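Tyrosinase (Aspergillus oryzae, PDB 6JU8) probably catalyses the copper-dependent oxidation of L-tyrosine and L-dopa by molecular oxygen to L-dopaquinone, a step in melanin biosynthesis. Local coordinates at residues L45-R56 and V117-I126; R199-G207 and P230-T238. The protein carries 1 engineered substitution. All coordinates share one frame; numbering follows the deposited sequence.

Contact 1. Residues L45-R56 and V117-I126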
loop_
_atom_site.group_PDB
_atom_site.type_symbol
_atom_site.label_atom_id
_atom_site.label_comp_id
_atom_site.label_asym_id
_atom_site.label_seq_id
_atom_site.Cartn_x
_atom_site.Cartn_y
_atom_site.Cartn_z
ATOM N N LEU A 45 -9.168 21.403 -9.250
ATOM C CA LEU A 45 -10.522 21.610 -8.741
ATOM C C LEU A 45 -11.056 20.350 -8.071
ATOM O O LEU A 45 -11.679 20.372 -7.007
ATOM C CB LEU A 45 -11.422 22.018 -9.913
ATOM C CG LEU A 45 -11.289 23.461 -10.414
ATOM C CD1 LEU A 45 -12.147 23.648 -11.666
ATOM C CD2 LEU A 45 -11.618 24.454 -9.298
ATOM N N PHE A 46 -10.833 19.193 -8.728
ATOM C CA PHE A 46 -11.403 17.953 -8.216
ATOM C C PHE A 46 -10.703 17.589 -6.909
ATOM O O PHE A 46 -11.346 17.281 -5.901
ATOM C CB PHE A 46 -11.306 16.853 -9.266
ATOM C CG PHE A 46 -12.002 15.544 -9.017
ATOM C CD1 PHE A 46 -12.862 15.318 -7.956
ATOM C CD2 PHE A 46 -11.756 14.470 -9.896
ATOM C CE1 PHE A 46 -13.491 14.085 -7.747
ATOM C CE2 PHE A 46 -12.402 13.259 -9.711
ATOM C CZ PHE A 46 -13.274 13.057 -8.652
ATOM N N VAL A 47 -9.371 17.661 -6.895
ATOM C CA VAL A 47 -8.630 17.347 -5.662
ATOM C C VAL A 47 -8.996 18.287 -4.523
ATOM O O VAL A 47 -9.249 17.863 -3.388
ATOM C CB VAL A 47 -7.105 17.417 -5.936
ATOM C CG1 VAL A 47 -6.318 17.365 -4.646
ATOM C CG2 VAL A 47 -6.696 16.293 -6.878
ATOM N N GLU A 48 -9.041 19.594 -4.803
ATOM C CA GLU A 48 -9.275 20.555 -3.732
ATOM C C GLU A 48 -10.718 20.468 -3.249
ATOM O O GLU A 48 -10.950 20.528 -2.039
ATOM C CB GLU A 48 -8.940 21.980 -4.178
ATOM C CG GLU A 48 -7.466 22.193 -4.507
ATOM C CD GLU A 48 -6.536 22.345 -3.329
ATOM O OE1 GLU A 48 -6.970 22.302 -2.168
ATOM O OE2 GLU A 48 -5.319 22.516 -3.547
ATOM N N ALA A 49 -11.653 20.304 -4.176
ATOM C CA ALA A 49 -13.059 20.183 -3.759
ATOM C C ALA A 49 -13.297 18.919 -2.942
ATOM O O ALA A 49 -13.992 18.929 -1.915
ATOM C CB ALA A 49 -13.987 20.191 -4.958
ATOM N N LEU A 50 -12.755 17.796 -3.434
ATOM C CA LEU A 50 -13.030 16.552 -2.712
ATOM C C LEU A 50 -12.367 16.563 -1.344
ATOM O O LEU A 50 -12.894 16.032 -0.368
ATOM C CB LEU A 50 -12.601 15.333 -3.522
ATOM C CG LEU A 50 -12.977 13.982 -2.932
ATOM C CD1 LEU A 50 -14.474 13.846 -2.678
ATOM C CD2 LEU A 50 -12.535 12.861 -3.880
ATOM N N THR A 51 -11.205 17.201 -1.266
ATOM C CA THR A 51 -10.551 17.348 0.030
ATOM C C THR A 51 -11.428 18.114 1.017
ATOM O O THR A 51 -11.624 17.672 2.159
ATOM C CB THR A 51 -9.178 18.042 -0.112
ATOM O OG1 THR A 51 -8.356 17.178 -0.906
ATOM C CG2 THR A 51 -8.530 18.252 1.232
ATOM N N VAL A 52 -11.965 19.264 0.621
ATOM C CA VAL A 52 -12.888 20.015 1.454
ATOM C C VAL A 52 -14.075 19.162 1.866
ATOM O O VAL A 52 -14.430 19.112 3.046
ATOM C CB VAL A 52 -13.376 21.277 0.716
ATOM C CG1 VAL A 52 -14.582 21.897 1.403
ATOM C CG2 VAL A 52 -12.253 22.296 0.605
ATOM N N ILE A 53 -14.685 18.445 0.934
ATOM C CA ILE A 53 -15.863 17.631 1.220
ATOM C C ILE A 53 -15.528 16.545 2.241
ATOM O O ILE A 53 -16.298 16.273 3.176
ATOM C CB ILE A 53 -16.449 17.049 -0.078
ATOM C CG1 ILE A 53 -17.065 18.165 -0.948
ATOM C CG2 ILE A 53 -17.504 16.004 0.209
ATOM C CD1 ILE A 53 -17.186 17.813 -2.422
ATOM N N GLN A 54 -14.350 15.916 2.096
ATOM C CA GLN A 54 -13.933 14.867 3.027
ATOM C C GLN A 54 -13.642 15.433 4.408
ATOM O O GLN A 54 -13.792 14.696 5.392
ATOM C CB GLN A 54 -12.654 14.197 2.483
ATOM C CG GLN A 54 -13.022 13.244 1.334
ATOM C CD GLN A 54 -11.827 12.574 0.698
ATOM O OE1 GLN A 54 -10.688 12.997 0.945
ATOM N NE2 GLN A 54 -12.067 11.565 -0.126
ATOM N N ASN A 55 -13.241 16.692 4.527
ATOM C CA ASN A 55 -12.929 17.293 5.823
ATOM C C ASN A 55 -14.130 17.940 6.500
ATOM O O ASN A 55 -14.006 18.464 7.620
ATOM C CB ASN A 55 -11.801 18.314 5.677
ATOM C CG ASN A 55 -10.478 17.659 5.310
ATOM O OD1 ASN A 55 -10.273 16.481 5.586
ATOM N ND2 ASN A 55 -9.590 18.430 4.697
ATOM N N ARG A 56 -15.305 17.928 5.878
ATOM C CA ARG A 56 -16.507 18.484 6.525
ATOM C C ARG A 56 -16.890 17.552 7.672
ATOM O O ARG A 56 -16.630 16.357 7.594
ATOM C CB ARG A 56 -17.655 18.610 5.533
ATOM C CG ARG A 56 -17.459 19.692 4.479
ATOM C CD ARG A 56 -18.461 19.496 3.350
ATOM N NE ARG A 56 -18.353 20.536 2.354
ATOM C CZ ARG A 56 -18.998 20.658 1.209
ATOM N NH1 ARG A 56 -19.848 19.709 0.859
ATOM N NH2 ARG A 56 -18.790 21.710 0.410
ATOM N N VAL A 117 -22.449 17.838 -5.652
ATOM C CA VAL A 117 -21.817 18.351 -4.431
ATOM C C VAL A 117 -20.384 18.771 -4.706
ATOM O O VAL A 117 -19.907 19.813 -4.236
ATOM C CB VAL A 117 -21.886 17.305 -3.304
ATOM C CG1 VAL A 117 -21.017 17.707 -2.123
ATOM C CG2 VAL A 117 -23.354 17.127 -2.891
ATOM N N ILE A 118 -19.658 17.936 -5.463
ATOM C CA ILE A 118 -18.298 18.304 -5.851
ATOM C C ILE A 118 -18.229 19.591 -6.656
ATOM O O ILE A 118 -17.424 20.486 -6.328
ATOM C CB ILE A 118 -17.630 17.136 -6.613
ATOM C CG1 ILE A 118 -17.408 15.931 -5.692
ATOM C CG2 ILE A 118 -16.315 17.621 -7.236
ATOM C CD1 ILE A 118 -17.099 14.657 -6.460
ATOM N N TYR A 119 -19.070 19.733 -7.669
ATOM C CA TYR A 119 -19.133 20.947 -8.469
ATOM C C TYR A 119 -19.401 22.158 -7.590
ATOM O O TYR A 119 -18.759 23.190 -7.728
ATOM C CB TYR A 119 -20.241 20.802 -9.515
ATOM C CG TYR A 119 -20.597 22.076 -10.253
ATOM C CD1 TYR A 119 -19.827 22.525 -11.325
ATOM C CD2 TYR A 119 -21.732 22.819 -9.892
ATOM C CE1 TYR A 119 -20.170 23.699 -12.019
ATOM C CE2 TYR A 119 -22.062 23.968 -10.578
ATOM C CZ TYR A 119 -21.283 24.407 -11.627
ATOM O OH TYR A 119 -21.648 25.556 -12.293
ATOM N N GLU A 120 -20.377 22.058 -6.684
ATOM C CA GLU A 120 -20.647 23.195 -5.788
ATOM C C GLU A 120 -19.447 23.561 -4.931
ATOM O O GLU A 120 -19.175 24.763 -4.739
ATOM C CB GLU A 120 -21.890 22.862 -4.934
ATOM C CG GLU A 120 -23.141 22.874 -5.795
ATOM C CD GLU A 120 -24.383 22.344 -5.100
ATOM O OE1 GLU A 120 -24.303 21.934 -3.928
ATOM O OE2 GLU A 120 -25.441 22.329 -5.760
ATOM N N ALA A 121 -18.697 22.558 -4.461
ATOM C CA ALA A 121 -17.482 22.842 -3.706
ATOM C C ALA A 121 -16.424 23.449 -4.617
ATOM O O ALA A 121 -15.611 24.289 -4.202
ATOM C CB ALA A 121 -16.964 21.579 -3.022
ATOM N N MET A 122 -16.394 23.073 -5.893
ATOM C CA MET A 122 -15.431 23.689 -6.820
ATOM C C MET A 122 -15.697 25.175 -6.981
ATOM O O MET A 122 -14.795 26.003 -6.981
ATOM C CB MET A 122 -15.536 23.060 -8.215
ATOM C CG MET A 122 -15.001 21.633 -8.305
ATOM S SD MET A 122 -15.188 21.035 -9.999
ATOM C CE MET A 122 -14.235 19.515 -9.881
ATOM N N LEU A 123 -16.971 25.534 -7.113
ATOM C CA LEU A 123 -17.298 26.957 -7.203
ATOM C C LEU A 123 -16.857 27.719 -5.969
ATOM O O LEU A 123 -16.394 28.859 -6.100
ATOM C CB LEU A 123 -18.808 27.102 -7.404
ATOM C CG LEU A 123 -19.375 26.578 -8.719
ATOM C CD1 LEU A 123 -20.847 26.990 -8.835
ATOM C CD2 LEU A 123 -18.557 27.062 -9.906
ATOM N N ASP A 124 -17.044 27.169 -4.772
ATOM C CA ASP A 124 -16.589 27.827 -3.540
ATOM C C ASP A 124 -15.068 27.949 -3.532
ATOM O O ASP A 124 -14.518 28.979 -3.121
ATOM C CB ASP A 124 -17.044 27.043 -2.301
ATOM C CG ASP A 124 -18.537 27.040 -2.083
ATOM O OD1 ASP A 124 -19.151 28.109 -2.176
ATOM O OD2 ASP A 124 -19.138 25.976 -1.815
ATOM N N PHE A 125 -14.359 26.905 -3.965
ATOM C CA PHE A 125 -12.896 26.969 -4.056
ATOM C C PHE A 125 -12.457 28.107 -4.970
ATOM O O PHE A 125 -11.543 28.866 -4.619
ATOM C CB PHE A 125 -12.337 25.638 -4.575
ATOM C CG PHE A 125 -10.834 25.689 -4.785
ATOM C CD1 PHE A 125 -9.974 25.455 -3.726
ATOM C CD2 PHE A 125 -10.304 25.984 -6.032
ATOM C CE1 PHE A 125 -8.603 25.545 -3.907
ATOM C CE2 PHE A 125 -8.934 26.066 -6.215
ATOM C CZ PHE A 125 -8.088 25.848 -5.144
ATOM N N ILE A 126 -13.080 28.248 -6.128
ATOM C CA ILE A 126 -12.711 29.307 -7.081
ATOM C C ILE A 126 -12.998 30.669 -6.477
ATOM O O ILE A 126 -12.148 31.559 -6.564
ATOM C CB ILE A 126 -13.494 29.145 -8.412
ATOM C CG1 ILE A 126 -13.074 27.881 -9.148
ATOM C CG2 ILE A 126 -13.366 30.397 -9.269
ATOM C CD1 ILE A 126 -14.019 27.396 -10.220
HETATM O O HOH W 1 -20.524 21.098 -1.720
HETATM O O HOH W 2 -17.176 24.146 0.083
#

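Contact 2. Residues R199-G207 and P230-T238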
loop_
_atom_site.group_PDB
_atom_site.type_symbol
_atom_site.label_atom_id
_atom_site.label_comp_id
_atom_site.label_asym_id
_atom_site.label_seq_id
_atom_site.Cartn_x
_atom_site.Cartn_y
_atom_site.Cartn_z
ATOM N N ARG A 199 -7.809 7.063 -0.887
ATOM C CA ARG A 199 -8.400 6.429 0.271
ATOM C C ARG A 199 -9.270 7.466 0.967
ATOM O O ARG A 199 -9.168 8.657 0.619
ATOM C CB ARG A 199 -7.385 5.864 1.273
ATOM C CG ARG A 199 -6.439 6.871 1.888
ATOM C CD ARG A 199 -6.917 7.505 3.187
ATOM N NE ARG A 199 -5.789 8.265 3.776
ATOM C CZ ARG A 199 -4.875 7.676 4.532
ATOM N NH1 ARG A 199 -4.978 6.369 4.771
ATOM N NH2 ARG A 199 -3.871 8.374 5.032
ATOM N N PHE A 200 -10.063 7.018 1.937
ATOM C CA PHE A 200 -10.744 7.949 2.828
ATOM C C PHE A 200 -10.492 7.490 4.261
ATOM O O PHE A 200 -10.591 6.286 4.552
ATOM C CB PHE A 200 -12.245 8.013 2.528
ATOM C CG PHE A 200 -13.007 8.834 3.564
ATOM C CD1 PHE A 200 -12.841 10.212 3.610
ATOM C CD2 PHE A 200 -13.867 8.222 4.447
ATOM C CE1 PHE A 200 -13.522 10.964 4.555
ATOM C CE2 PHE A 200 -14.564 8.964 5.409
ATOM C CZ PHE A 200 -14.394 10.340 5.432
ATOM N N GLN A 201 -10.171 8.440 5.138
ATOM C CA GLN A 201 -10.040 8.073 6.543
ATOM C C GLN A 201 -10.709 9.122 7.422
ATOM O O GLN A 201 -10.839 10.289 7.026
ATOM C CB GLN A 201 -8.582 7.877 6.964
ATOM C CG GLN A 201 -7.753 9.159 6.975
ATOM C CD GLN A 201 -6.344 8.908 7.494
ATOM O OE1 GLN A 201 -6.103 7.917 8.183
ATOM N NE2 GLN A 201 -5.421 9.778 7.141
ATOM N N MET A 202 -11.123 8.639 8.586
ATOM C CA MET A 202 -11.574 9.564 9.625
ATOM C C MET A 202 -10.400 9.881 10.531
ATOM O O MET A 202 -9.243 9.502 10.303
ATOM C CB MET A 202 -12.762 8.953 10.379
ATOM C CG MET A 202 -14.032 8.784 9.518
ATOM S SD MET A 202 -14.682 10.374 8.936
ATOM C CE MET A 202 -15.761 10.777 10.317
ATOM N N GLN A 203 -10.637 10.625 11.593
ATOM C CA GLN A 203 -9.560 11.032 12.516
ATOM C C GLN A 203 -9.468 10.094 13.717
ATOM O O GLN A 203 -8.655 10.284 14.636
ATOM C CB GLN A 203 -9.819 12.466 12.987
ATOM C CG GLN A 203 -9.673 13.526 11.908
ATOM C CD GLN A 203 -10.163 14.883 12.380
ATOM O OE1 GLN A 203 -11.300 15.269 12.084
ATOM N NE2 GLN A 203 -9.335 15.615 13.116
ATOM N N THR A 204 -10.323 9.069 13.728
ATOM C CA THR A 204 -10.301 8.037 14.761
ATOM C C THR A 204 -10.712 6.725 14.100
ATOM O O THR A 204 -11.091 6.713 12.924
ATOM C CB THR A 204 -11.251 8.381 15.920
ATOM O OG1 THR A 204 -11.204 7.433 16.994
ATOM C CG2 THR A 204 -12.688 8.443 15.435
ATOM N N LEU A 205 -10.663 5.621 14.827
ATOM C CA LEU A 205 -11.207 4.378 14.289
ATOM C C LEU A 205 -12.695 4.552 14.038
ATOM O O LEU A 205 -13.402 5.148 14.850
ATOM C CB LEU A 205 -10.965 3.212 15.245
ATOM C CG LEU A 205 -9.510 2.918 15.635
ATOM C CD1 LEU A 205 -9.477 1.663 16.503
ATOM C CD2 LEU A 205 -8.596 2.798 14.442
ATOM N N MET A 206 -13.161 4.047 12.895
ATOM C CA MET A 206 -14.546 4.346 12.527
ATOM C C MET A 206 -15.554 3.717 13.484
ATOM O O MET A 206 -16.694 4.199 13.571
ATOM C CB MET A 206 -14.843 3.918 11.093
ATOM C CG MET A 206 -14.029 4.715 10.079
ATOM S SD MET A 206 -14.714 4.468 8.416
ATOM C CE MET A 206 -13.269 4.905 7.445
ATOM N N GLY A 207 -15.173 2.686 14.234
ATOM C CA GLY A 207 -16.056 2.069 15.206
ATOM C C GLY A 207 -16.252 2.909 16.464
ATOM O O GLY A 207 -17.059 2.505 17.316
ATOM N N PRO A 230 -13.694 -6.656 10.297
ATOM C CA PRO A 230 -13.467 -5.667 11.367
ATOM C C PRO A 230 -13.382 -4.210 10.944
ATOM O O PRO A 230 -12.452 -3.480 11.312
ATOM C CB PRO A 230 -12.126 -6.116 11.960
ATOM C CG PRO A 230 -11.380 -6.708 10.782
ATOM C CD PRO A 230 -12.462 -7.411 9.986
ATOM N N PHE A 231 -14.389 -3.737 10.210
ATOM C CA PHE A 231 -14.424 -2.357 9.724
ATOM C C PHE A 231 -14.537 -1.379 10.885
ATOM O O PHE A 231 -14.155 -0.220 10.689
ATOM C CB PHE A 231 -15.557 -2.181 8.721
ATOM C CG PHE A 231 -15.309 -2.962 7.457
ATOM C CD1 PHE A 231 -14.202 -2.735 6.657
ATOM C CD2 PHE A 231 -16.199 -3.952 7.056
ATOM C CE1 PHE A 231 -13.995 -3.434 5.493
ATOM C CE2 PHE A 231 -16.020 -4.627 5.863
ATOM C CZ PHE A 231 -14.933 -4.356 5.047
ATOM N N ASP A 232 -15.001 -1.795 12.059
ATOM C CA ASP A 232 -14.968 -0.934 13.227
ATOM C C ASP A 232 -13.549 -0.594 13.679
ATOM O O ASP A 232 -13.351 0.418 14.361
ATOM C CB ASP A 232 -15.735 -1.610 14.386
ATOM C CG ASP A 232 -15.293 -3.020 14.723
ATOM O OD1 ASP A 232 -14.884 -3.789 13.833
ATOM O OD2 ASP A 232 -15.331 -3.387 15.929
ATOM N N LYS A 233 -12.570 -1.400 13.284
ATOM C CA LYS A 233 -11.175 -1.246 13.697
ATOM C C LYS A 233 -10.340 -0.499 12.671
ATOM O O LYS A 233 -9.130 -0.338 12.834
ATOM C CB LYS A 233 -10.536 -2.609 13.970
ATOM C CG LYS A 233 -11.249 -3.441 15.009
ATOM C CD LYS A 233 -11.338 -2.752 16.354
ATOM C CE LYS A 233 -11.985 -3.645 17.408
ATOM N NZ LYS A 233 -11.982 -2.930 18.721
ATOM N N CYS A 234 -10.989 -0.036 11.587
ATOM C CA CYS A 234 -10.309 0.742 10.574
ATOM C C CYS A 234 -10.453 2.236 10.795
ATOM O O CYS A 234 -11.570 2.726 11.025
ATOM C CB CYS A 234 -10.905 0.458 9.189
ATOM S SG CYS A 234 -10.845 -1.284 8.729
ATOM N N GLN A 235 -9.340 2.952 10.671
ATOM C CA GLN A 235 -9.400 4.408 10.531
ATOM C C GLN A 235 -9.513 4.795 9.052
ATOM O O GLN A 235 -10.257 5.729 8.724
ATOM C CB GLN A 235 -8.164 5.068 11.172
ATOM C CG GLN A 235 -8.194 6.578 11.069
ATOM C CD GLN A 235 -7.115 7.256 11.905
ATOM O OE1 GLN A 235 -6.519 6.707 12.815
ATOM N NE2 GLN A 235 -6.956 8.538 11.605
ATOM N N SER A 236 -8.791 4.092 8.201
ATOM C CA SER A 236 -8.763 4.302 6.754
ATOM C C SER A 236 -9.483 3.172 6.030
ATOM O O SER A 236 -9.444 2.025 6.448
ATOM C CB SER A 236 -7.305 4.339 6.283
ATOM O OG SER A 236 -7.240 4.546 4.878
ATOM N N THR A 237 -10.058 3.511 4.885
ATOM C CA THR A 237 -10.466 2.468 3.947
ATOM C C THR A 237 -9.228 1.713 3.442
ATOM O O THR A 237 -8.121 2.270 3.450
ATOM C CB THR A 237 -11.241 3.073 2.759
ATOM O OG1 THR A 237 -10.426 4.053 2.078
ATOM C CG2 THR A 237 -12.501 3.781 3.228
ATOM N N THR A 238 -9.431 0.462 3.079
ATOM C CA THR A 238 -8.364 -0.389 2.584
ATOM C C THR A 238 -8.845 -1.225 1.411
ATOM O O THR A 238 -10.029 -1.558 1.324
ATOM C CB THR A 238 -7.784 -1.255 3.707
ATOM O OG1 THR A 238 -6.688 -2.062 3.228
ATOM C CG2 THR A 238 -8.807 -2.216 4.307
#

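Contact 1. Residues L45-R56 and V117-I126
The Phe125 ring takes Glu48 on one face: Glu48 CB stands 3.9 Å from the ring centroid, 25° off the normal, a CH-pi contact set toward the rim. CG of Phe125 lies anti to its backbone N, which carries the ring across to helix 41-55, and Leu45 CD2 reaches Phe125 CD2 at a slant. The Glu48 chain bends at chi2, leaving its carboxylate plane 15° from that of the ring, and OE2 forms a salt bridge with Lys193. At the other end, the Arg56 guanidinium has Ile53 CG1 over one face and two waters in plane at its edge. One water bridges Arg56 NH2 to Val117 O; the other leads, by a longer link, to Asp124 OD2. Arg56 NH1 is also bonded to Leu62 O. Between these ends the helices meet at alanines, Ala49 CB to Ala121 CB 3.8 Å. Ile53 CD1 settles 3.6 Å from Ile118 CA, and the extended Met122 chain brings CE within 3.6 Å of Phe46 N. Small residues at the crossing allow an axis separation of 8.4 Å at 105°. This near-perpendicular, alanine-centred helix crossing packs helix 41-55 on the C-terminal half of helix 103-129, which carries copper ligand His107.

Contact 2. Residues R199-G207 and P230-T238
Phe200 and Thr237 hold the tight end of this contact with two nearly straight bonds: Thr237 N gives its hydrogen to Phe200 O at 2.8 Å, and Phe200 N gives its own to Thr237 OG1 at 3.0 Å. The second acceptor is a side-chain oxygen, put there by a chi1 of 58° that sets OG1 between the backbone N and the carbonyl carbon of Thr237. Beside them Arg199 NH1 bonds to the buried Ser236 OG at 2.9 Å and also forms a salt bridge with Asp253. One step on, Met202 N bonds to Gln235 O, and the extended Gln235 side chain returns across the gap so that NE2 donates to Met202 O at 2.8 Å, the acceptor 21° out of the amide plane. Gln235 thus grips both polar backbone atoms of Met202. Further along, Met206 N bonds to Cys234 O in a nearly straight line, while Met206 CE lies 3.4 Å from Gln235 O. Gly207 N reaches Asp232 O at a more bent 135°.

The looser side is the one nearer solvent. There Gln201 CD lies over the centre of one face of the Arg199 guanidinium. Leu205 CD2 rests on Lys233 O, and Gln203 and Lys233, both exposed, turn their CB atoms from the opposing segment.

A single beta bridge, Gln201 with Ser236, sits amid these bonds; the rest is irregular backbone pairing between loops and short 3-10 turns, joining the connections on either side of the consecutive strands 218-222 and 225-229 within the central domain.

How the contacts relate
Contact 1 closes before contact 2 opens along the chain, and their centres lie 22 Å apart. Contact 1 is made by two helices, 41-55 and 103-129; contact 2 is made by loops around strands 218-222 and 225-229, with no helix or strand in common. They nevertheless touch: Gln54 CG packs against Phe200 CD1 at 3.8 Å, and Tyr64 of helix 64-69 meets both Ile53 and Phe200. Neither contact reaches the dinuclear copper site: the side chain of Ile118 is about 12 Å from that of His376, and that of Phe231 about 10 Å from that of His336. Their meeting joins an early helix to the loops of a later part of the fold.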